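Local coordinates for protein taurine:2-oxoglutarate aminotransferase (Bifidobacterium kashiwanohense PV20-2, PDB 6JIX) that probably transfers the amino group of taurine to 2-oxoglutarate, using pyridoxal 5'-phosphate as cofactor, as a class-III aminotransferase, at residues I216-S220 and Y234-V238; F171-M175 and L201-L205. All coordinates share one frame. Residue numbers count along the deposited sequence, not the author numbering.

Contact 1 of 2, residues I216-S220 and Y234-V238; sequences ILMES and YMEGV. With PLP (pyridoxal-5'-phosphate), chain G.
Two methionines meet end to end between strand and helix: Met218 CE lies 3.7 Å from Met235 SD, with Met218 chi1 at 31°, between the usual wells, and Met235 in mmm. The extended strand 216-219 and the first turn of helix 234-245 run nearly antiparallel (161°), their axes 11.5 Å apart at closest approach; the nearest CA pairs are Ile216 with Val238 (8.4 Å) and Ser220 with Met235 (8.0 Å). Met218 is the hub: its SD touches Val238 CG1 at 3.7 Å and its CE reaches Tyr234 CE2 at 3.8 Å. Ile216 CG2 rests on Val238 CG1 (4.1 Å), while Met235 CE comes within 3.7 Å of Ser220 O. The strand and helix open the beta-alpha-beta unit that continues into strand 248-252, within the seven-stranded sheet of the PLP-binding domain. Side chains alternate along the strand: the CA-to-CB bonds of Ile216 and Met218 point toward the helix, whereas that of Glu219 (chi1 m) points away from it, and the Glu219 carboxylate reaches the cofactor pocket. There Glu219 OE1 stands 3.1 Å from PLP C2A. The carboxylate is held by hydrogen bonds from Gly223 N to OE1 and from Tyr143 N to OE2.

Contact 2 of 2, residues F171-M175 and L201-L205; sequences FVHFM and LDEQL
An outer strand of the seven-stranded sheet, 171-174, is flanked here by helix 190-208, which lies in the connection leading on to the parallel strand 213-219; strand 135-139 fills the place between the two strands. The strand is extended, Met175 already leaves it, and the helical segment is regular, with Leu205 N hydrogen-bonded to Leu201 O at 2.8 Å and the Leu205 side chain touching Phe137 and Val213 in the sheet. Their N-to-C directions differ by 155° and the axes approach to 10.0 Å. Leu201 opens the helical side opposite Phe174, the nearest CA pair at 6.8 Å. Its side chain (chi1 t, chi2 p) sets CD1 over one face of the Phe174 ring, 3.8 Å from the centroid and 16° off the normal, a CH-pi contact; Phe174 takes chi1 p. Asp202 is out of reach of the strand; its OD1 is hydrogen-bonded to Tyr245 OH on helix 234-245. One turn after Leu201, Gln204 is extended (chi1 and chi2 both t) and spans the gap between helix and strand. Its OE1 lies 3.0 Å from Phe174 CB, a tight approach, and its NE2 is 3.4 Å from Val172 CG1. The polar tie to the strand backbone is the hydrogen bond from Gln204 NE2 to His173 O, 3.2 Å long and nearly straight at 167°.

Contacts 1 and 2 adjoin, their centres about 12 Å apart, and share apolar packing where helices 190-208 and 234-245 pack against the same sheet. Phe174 and Leu201 of contact 2 both bridge to contact 1. Phe174 CZ lies 4.0 Å from Met218 SD, and Phe174 CE2 lies 3.4 Å from Tyr234 OH. Leu201 joins from the helix, with CD2 4.1 Å from both Val238 CG2 and Ile216 CD1. The cofactor lies beyond this packing, next to contact 1: the Glu219 side chain is about 8 Å from that of Lys281, a PLP-binding residue. Contact 2 is farther out, with the His173 side chain about 13 Å from PLP.

Contact 1 of 2, residues I216-S220 and Y234-V238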
ATOM      1  N   ILE A 216       0.883 -20.436  -9.110  1.00 20.18           N
ATOM      2  CA  ILE A 216       1.423 -19.782 -10.282  1.00 18.29           C
ATOM      3  C   ILE A 216       0.740 -18.427 -10.372  1.00 24.80           C
ATOM      4  O   ILE A 216      -0.497 -18.345 -10.390  1.00 23.25           O
ATOM      5  CB  ILE A 216       1.178 -20.611 -11.548  1.00 22.49           C
ATOM      6  CG1 ILE A 216       2.047 -21.866 -11.538  1.00 23.29           C
ATOM      7  CG2 ILE A 216       1.451 -19.774 -12.799  1.00 23.92           C
ATOM      8  CD1 ILE A 216       1.880 -22.684 -12.794  1.00 18.54           C
ATOM      9  N   LEU A 217       1.535 -17.363 -10.413  1.00 22.55           N
ATOM     10  CA  LEU A 217       1.011 -16.008 -10.447  1.00 21.36           C
ATOM     11  C   LEU A 217       1.330 -15.373 -11.797  1.00 23.72           C
ATOM     12  O   LEU A 217       2.502 -15.260 -12.174  1.00 25.28           O
ATOM     13  CB  LEU A 217       1.605 -15.189  -9.298  1.00 19.09           C
ATOM     14  CG  LEU A 217       1.561 -13.663  -9.369  1.00 21.35           C
ATOM     15  CD1 LEU A 217       0.122 -13.140  -9.313  1.00 18.68           C
ATOM     16  CD2 LEU A 217       2.380 -13.102  -8.232  1.00 21.26           C
ATOM     17  N   MET A 218       0.293 -14.972 -12.533  1.00 24.27           N
ATOM     18  CA  MET A 218       0.514 -14.346 -13.834  1.00 30.11           C
ATOM     19  C   MET A 218      -0.506 -13.253 -14.081  1.00 21.82           C
ATOM     20  O   MET A 218      -1.663 -13.366 -13.673  1.00 26.41           O
ATOM     21  CB  MET A 218       0.564 -15.347 -15.010  1.00 29.07           C
ATOM     22  CG  MET A 218      -0.247 -16.574 -14.917  1.00 28.12           C
ATOM     23  SD  MET A 218       0.494 -17.880 -15.952  1.00 40.60           S
ATOM     24  CE  MET A 218       0.694 -17.118 -17.559  1.00 39.41           C
ATOM     25  N   GLU A 219      -0.031 -12.154 -14.672  1.00 23.20           N
ATOM     26  CA  GLU A 219      -0.929 -11.171 -15.271  1.00 26.12           C
ATOM     27  C   GLU A 219      -1.823 -11.839 -16.301  1.00 28.19           C
ATOM     28  O   GLU A 219      -1.340 -12.535 -17.209  1.00 29.51           O
ATOM     29  CB  GLU A 219      -0.135 -10.062 -15.962  1.00 24.62           C
ATOM     30  CG  GLU A 219       0.559  -9.067 -15.073  1.00 26.23           C
ATOM     31  CD  GLU A 219       1.422  -8.084 -15.872  1.00 26.69           C
ATOM     32  OE1 GLU A 219       0.913  -6.984 -16.197  1.00 25.82           O
ATOM     33  OE2 GLU A 219       2.598  -8.403 -16.167  1.00 25.89           O
ATOM     34  N   SER A 220      -3.128 -11.578 -16.196  1.00 28.31           N
ATOM     35  CA  SER A 220      -4.070 -12.171 -17.148  1.00 32.66           C
ATOM     36  C   SER A 220      -3.604 -11.941 -18.583  1.00 31.04           C
ATOM     37  O   SER A 220      -3.466 -12.887 -19.369  1.00 32.38           O
ATOM     38  CB  SER A 220      -5.473 -11.590 -16.932  1.00 27.08           C
ATOM     39  OG  SER A 220      -6.019 -11.956 -15.667  1.00 28.31           O
ATOM     40  N   TYR A 234      -2.968 -21.023 -24.250  1.00 26.56           N
ATOM     41  CA  TYR A 234      -1.925 -21.018 -23.219  1.00 27.02           C
ATOM     42  C   TYR A 234      -2.498 -20.844 -21.809  1.00 24.83           C
ATOM     43  O   TYR A 234      -2.187 -21.629 -20.910  1.00 23.85           O
ATOM     44  CB  TYR A 234      -0.919 -19.916 -23.525  1.00 25.50           C
ATOM     45  CG  TYR A 234       0.263 -19.826 -22.590  1.00 29.65           C
ATOM     46  CD1 TYR A 234       1.231 -20.839 -22.532  1.00 27.75           C
ATOM     47  CD2 TYR A 234       0.439 -18.707 -21.784  1.00 30.67           C
ATOM     48  CE1 TYR A 234       2.330 -20.733 -21.687  1.00 23.76           C
ATOM     49  CE2 TYR A 234       1.539 -18.595 -20.944  1.00 27.27           C
ATOM     50  CZ  TYR A 234       2.475 -19.601 -20.899  1.00 25.17           C
ATOM     51  OH  TYR A 234       3.547 -19.465 -20.055  1.00 24.02           O
ATOM     52  N   MET A 235      -3.330 -19.818 -21.592  1.00 27.29           N
ATOM     53  CA  MET A 235      -3.878 -19.594 -20.255  1.00 26.72           C
ATOM     54  C   MET A 235      -4.700 -20.790 -19.797  1.00 27.00           C
ATOM     55  O   MET A 235      -4.697 -21.136 -18.608  1.00 29.47           O
ATOM     56  CB  MET A 235      -4.748 -18.334 -20.216  1.00 23.96           C
ATOM     57  CG  MET A 235      -4.021 -17.020 -20.364  1.00 24.16           C
ATOM     58  SD  MET A 235      -2.515 -16.904 -19.397  1.00 30.44           S
ATOM     59  CE  MET A 235      -3.051 -16.213 -17.829  1.00 26.83           C
ATOM     60  N   GLU A 236      -5.419 -21.428 -20.719  1.00 23.87           N
ATOM     61  CA  GLU A 236      -6.209 -22.596 -20.341  1.00 26.77           C
ATOM     62  C   GLU A 236      -5.309 -23.747 -19.932  1.00 28.48           C
ATOM     63  O   GLU A 236      -5.622 -24.484 -18.987  1.00 28.79           O
ATOM     64  CB  GLU A 236      -7.112 -23.022 -21.500  1.00 25.23           C
ATOM     65  CG  GLU A 236      -8.334 -22.133 -21.700  1.00 25.56           C
ATOM     66  CD  GLU A 236      -8.043 -20.903 -22.541  1.00 22.06           C
ATOM     67  OE1 GLU A 236      -6.877 -20.716 -22.959  1.00 18.95           O
ATOM     68  OE2 GLU A 236      -8.993 -20.120 -22.776  1.00 24.55           O
ATOM     69  N   GLY A 237      -4.164 -23.891 -20.604  1.00 23.94           N
ATOM     70  CA  GLY A 237      -3.249 -24.962 -20.260  1.00 24.53           C
ATOM     71  C   GLY A 237      -2.571 -24.737 -18.924  1.00 26.17           C
ATOM     72  O   GLY A 237      -2.341 -25.688 -18.165  1.00 27.77           O
ATOM     73  N   VAL A 238      -2.230 -23.484 -18.623  1.00 25.05           N
ATOM     74  CA  VAL A 238      -1.720 -23.161 -17.298  1.00 22.58           C
ATOM     75  C   VAL A 238      -2.733 -23.557 -16.232  1.00 24.61           C
ATOM     76  O   VAL A 238      -2.387 -24.203 -15.236  1.00 27.92           O
ATOM     77  CB  VAL A 238      -1.355 -21.674 -17.211  1.00 25.65           C
ATOM     78  CG1 VAL A 238      -0.890 -21.337 -15.771  1.00 24.40           C
ATOM     79  CG2 VAL A 238      -0.286 -21.343 -18.236  1.00 19.38           C
TER
HETATM   80  N1  PLP G 503       0.333  -5.593 -11.163  1.00 29.01           N
HETATM   81  C2  PLP G 503       0.276  -5.050 -12.383  1.00 28.05           C
HETATM   82  C2A PLP G 503      -0.201  -5.866 -13.572  1.00 27.30           C
HETATM   83  C3  PLP G 503       0.661  -3.702 -12.589  1.00 24.86           C
HETATM   84  O3  PLP G 503       0.617  -3.115 -13.839  1.00 29.07           O
HETATM   85  C4  PLP G 503       1.089  -2.940 -11.525  1.00 29.01           C
HETATM   86  C4A PLP G 503       1.502  -1.462 -11.787  1.00 32.02           C
HETATM   87  O4A PLP G 503       1.915  -1.117 -12.895  1.00 31.04           O
HETATM   88  C5  PLP G 503       1.132  -3.562 -10.239  1.00 27.70           C
HETATM   89  C6  PLP G 503       0.738  -4.898 -10.085  1.00 23.38           C
HETATM   90  C5A PLP G 503       1.609  -2.728  -8.994  1.00 29.15           C
HETATM   91  O4P PLP G 503       0.520  -1.943  -8.625  1.00 28.14           O
HETATM   92  P   PLP G 503       0.734  -0.683  -7.618  1.00 27.70           P
HETATM   93  O1P PLP G 503      -0.562  -0.138  -7.201  1.00 25.99           O
HETATM   94  O2P PLP G 503       1.350  -1.107  -6.344  1.00 29.83           O
HETATM   95  O3P PLP G 503       1.709   0.457  -8.381  1.00 25.02           O

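Contact 2 of 2, residues F171-M175 and L201-L205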
ATOM      1  N   PHE A 171      10.708 -18.131  -4.935  1.00 24.60           N
ATOM      2  CA  PHE A 171      10.228 -17.398  -6.099  1.00 25.17           C
ATOM      3  C   PHE A 171      10.953 -17.920  -7.337  1.00 25.90           C
ATOM      4  O   PHE A 171      12.095 -17.528  -7.602  1.00 29.01           O
ATOM      5  CB  PHE A 171      10.436 -15.902  -5.916  1.00 23.22           C
ATOM      6  CG  PHE A 171       9.481 -15.286  -4.953  1.00 29.27           C
ATOM      7  CD1 PHE A 171       8.209 -14.906  -5.370  1.00 23.19           C
ATOM      8  CD2 PHE A 171       9.848 -15.096  -3.614  1.00 31.78           C
ATOM      9  CE1 PHE A 171       7.319 -14.341  -4.469  1.00 28.99           C
ATOM     10  CE2 PHE A 171       8.962 -14.535  -2.700  1.00 27.96           C
ATOM     11  CZ  PHE A 171       7.700 -14.152  -3.121  1.00 26.81           C
ATOM     12  N   VAL A 172      10.269 -18.777  -8.100  1.00 20.74           N
ATOM     13  CA  VAL A 172      10.795 -19.377  -9.318  1.00 21.44           C
ATOM     14  C   VAL A 172      10.165 -18.694 -10.525  1.00 25.62           C
ATOM     15  O   VAL A 172       8.934 -18.571 -10.612  1.00 25.02           O
ATOM     16  CB  VAL A 172      10.518 -20.889  -9.358  1.00 22.34           C
ATOM     17  CG1 VAL A 172      11.289 -21.532 -10.508  1.00 23.04           C
ATOM     18  CG2 VAL A 172      10.889 -21.527  -8.055  1.00 18.48           C
ATOM     19  N   HIS A 173      10.999 -18.288 -11.478  1.00 24.00           N
ATOM     20  CA  HIS A 173      10.546 -17.569 -12.658  1.00 21.54           C
ATOM     21  C   HIS A 173      10.601 -18.465 -13.882  1.00 21.72           C
ATOM     22  O   HIS A 173      11.574 -19.198 -14.083  1.00 21.23           O
ATOM     23  CB  HIS A 173      11.390 -16.314 -12.866  1.00 20.03           C
ATOM     24  CG  HIS A 173      11.216 -15.311 -11.774  1.00 25.84           C
ATOM     25  ND1 HIS A 173      12.098 -15.195 -10.719  1.00 28.68           N
ATOM     26  CD2 HIS A 173      10.230 -14.411 -11.539  1.00 25.79           C
ATOM     27  CE1 HIS A 173      11.677 -14.249  -9.897  1.00 25.65           C
ATOM     28  NE2 HIS A 173      10.547 -13.758 -10.372  1.00 28.73           N
ATOM     29  N   PHE A 174       9.543 -18.417 -14.689  1.00 21.02           N
ATOM     30  CA  PHE A 174       9.512 -19.121 -15.961  1.00 22.16           C
ATOM     31  C   PHE A 174       9.291 -18.140 -17.097  1.00 22.91           C
ATOM     32  O   PHE A 174       8.627 -17.113 -16.938  1.00 29.49           O
ATOM     33  CB  PHE A 174       8.433 -20.228 -16.012  1.00 21.48           C
ATOM     34  CG  PHE A 174       7.012 -19.738 -15.922  1.00 25.47           C
ATOM     35  CD1 PHE A 174       6.512 -19.197 -14.736  1.00 28.21           C
ATOM     36  CD2 PHE A 174       6.152 -19.880 -17.003  1.00 22.50           C
ATOM     37  CE1 PHE A 174       5.185 -18.779 -14.651  1.00 27.84           C
ATOM     38  CE2 PHE A 174       4.841 -19.456 -16.936  1.00 22.69           C
ATOM     39  CZ  PHE A 174       4.347 -18.915 -15.759  1.00 25.59           C
ATOM     40  N   MET A 175       9.870 -18.461 -18.244  1.00 21.25           N
ATOM     41  CA  MET A 175       9.753 -17.601 -19.413  1.00 25.86           C
ATOM     42  C   MET A 175       8.403 -17.817 -20.092  1.00 22.85           C
ATOM     43  O   MET A 175       8.022 -18.955 -20.383  1.00 24.45           O
ATOM     44  CB  MET A 175      10.889 -17.881 -20.395  1.00 19.10           C
ATOM     45  CG  MET A 175      10.875 -16.990 -21.618  1.00 27.26           C
ATOM     46  SD  MET A 175      11.089 -15.234 -21.224  1.00 35.45           S
ATOM     47  CE  MET A 175      12.362 -15.373 -19.971  1.00 24.94           C
ATOM     48  N   LEU A 201       6.830 -25.184 -19.113  1.00 26.73           N
ATOM     49  CA  LEU A 201       6.364 -24.906 -17.759  1.00 24.55           C
ATOM     50  C   LEU A 201       6.132 -26.203 -16.984  1.00 23.48           C
ATOM     51  O   LEU A 201       6.588 -26.345 -15.844  1.00 24.74           O
ATOM     52  CB  LEU A 201       5.102 -24.050 -17.812  1.00 22.56           C
ATOM     53  CG  LEU A 201       4.375 -23.803 -16.490  1.00 24.94           C
ATOM     54  CD1 LEU A 201       5.280 -23.101 -15.452  1.00 21.95           C
ATOM     55  CD2 LEU A 201       3.089 -23.027 -16.735  1.00 19.37           C
ATOM     56  N   ASP A 202       5.446 -27.169 -17.595  1.00 23.46           N
ATOM     57  CA  ASP A 202       5.280 -28.485 -16.980  1.00 25.90           C
ATOM     58  C   ASP A 202       6.631 -29.084 -16.579  1.00 28.55           C
ATOM     59  O   ASP A 202       6.804 -29.584 -15.456  1.00 27.48           O
ATOM     60  CB  ASP A 202       4.539 -29.415 -17.953  1.00 25.54           C
ATOM     61  CG  ASP A 202       4.023 -30.677 -17.291  1.00 24.54           C
ATOM     62  OD1 ASP A 202       4.116 -30.798 -16.061  1.00 27.50           O
ATOM     63  OD2 ASP A 202       3.512 -31.562 -18.000  1.00 30.47           O
ATOM     64  N   GLU A 203       7.611 -29.027 -17.486  1.00 27.72           N
ATOM     65  CA  GLU A 203       8.910 -29.618 -17.185  1.00 26.49           C
ATOM     66  C   GLU A 203       9.580 -28.900 -16.024  1.00 24.90           C
ATOM     67  O   GLU A 203      10.187 -29.542 -15.163  1.00 24.13           O
ATOM     68  CB  GLU A 203       9.801 -29.595 -18.418  1.00 27.15           C
ATOM     69  CG  GLU A 203      10.669 -30.836 -18.527  1.00 35.23           C
ATOM     70  CD  GLU A 203      11.598 -30.810 -19.736  1.00 43.39           C
ATOM     71  OE1 GLU A 203      11.795 -29.718 -20.332  1.00 48.85           O
ATOM     72  OE2 GLU A 203      12.129 -31.888 -20.088  1.00 50.56           O
ATOM     73  N   GLN A 204       9.495 -27.566 -15.994  1.00 26.71           N
ATOM     74  CA  GLN A 204      10.084 -26.818 -14.892  1.00 22.07           C
ATOM     75  C   GLN A 204       9.347 -27.082 -13.585  1.00 22.17           C
ATOM     76  O   GLN A 204       9.981 -27.258 -12.533  1.00 18.89           O
ATOM     77  CB  GLN A 204      10.103 -25.330 -15.209  1.00 19.62           C
ATOM     78  CG  GLN A 204      10.835 -24.536 -14.154  1.00 21.24           C
ATOM     79  CD  GLN A 204      10.876 -23.072 -14.453  1.00 20.15           C
ATOM     80  OE1 GLN A 204      10.112 -22.588 -15.275  1.00 23.70           O
ATOM     81  NE2 GLN A 204      11.771 -22.349 -13.793  1.00 20.82           N
ATOM     82  N   LEU A 205       8.015 -27.142 -13.626  1.00 18.74           N
ATOM     83  CA  LEU A 205       7.273 -27.541 -12.433  1.00 20.53           C
ATOM     84  C   LEU A 205       7.750 -28.899 -11.934  1.00 22.63           C
ATOM     85  O   LEU A 205       7.996 -29.085 -10.737  1.00 22.25           O
ATOM     86  CB  LEU A 205       5.773 -27.570 -12.716  1.00 22.23           C
ATOM     87  CG  LEU A 205       5.060 -26.227 -12.871  1.00 23.24           C
ATOM     88  CD1 LEU A 205       3.672 -26.442 -13.461  1.00 17.02           C
ATOM     89  CD2 LEU A 205       4.993 -25.507 -11.520  1.00 22.49           C
TER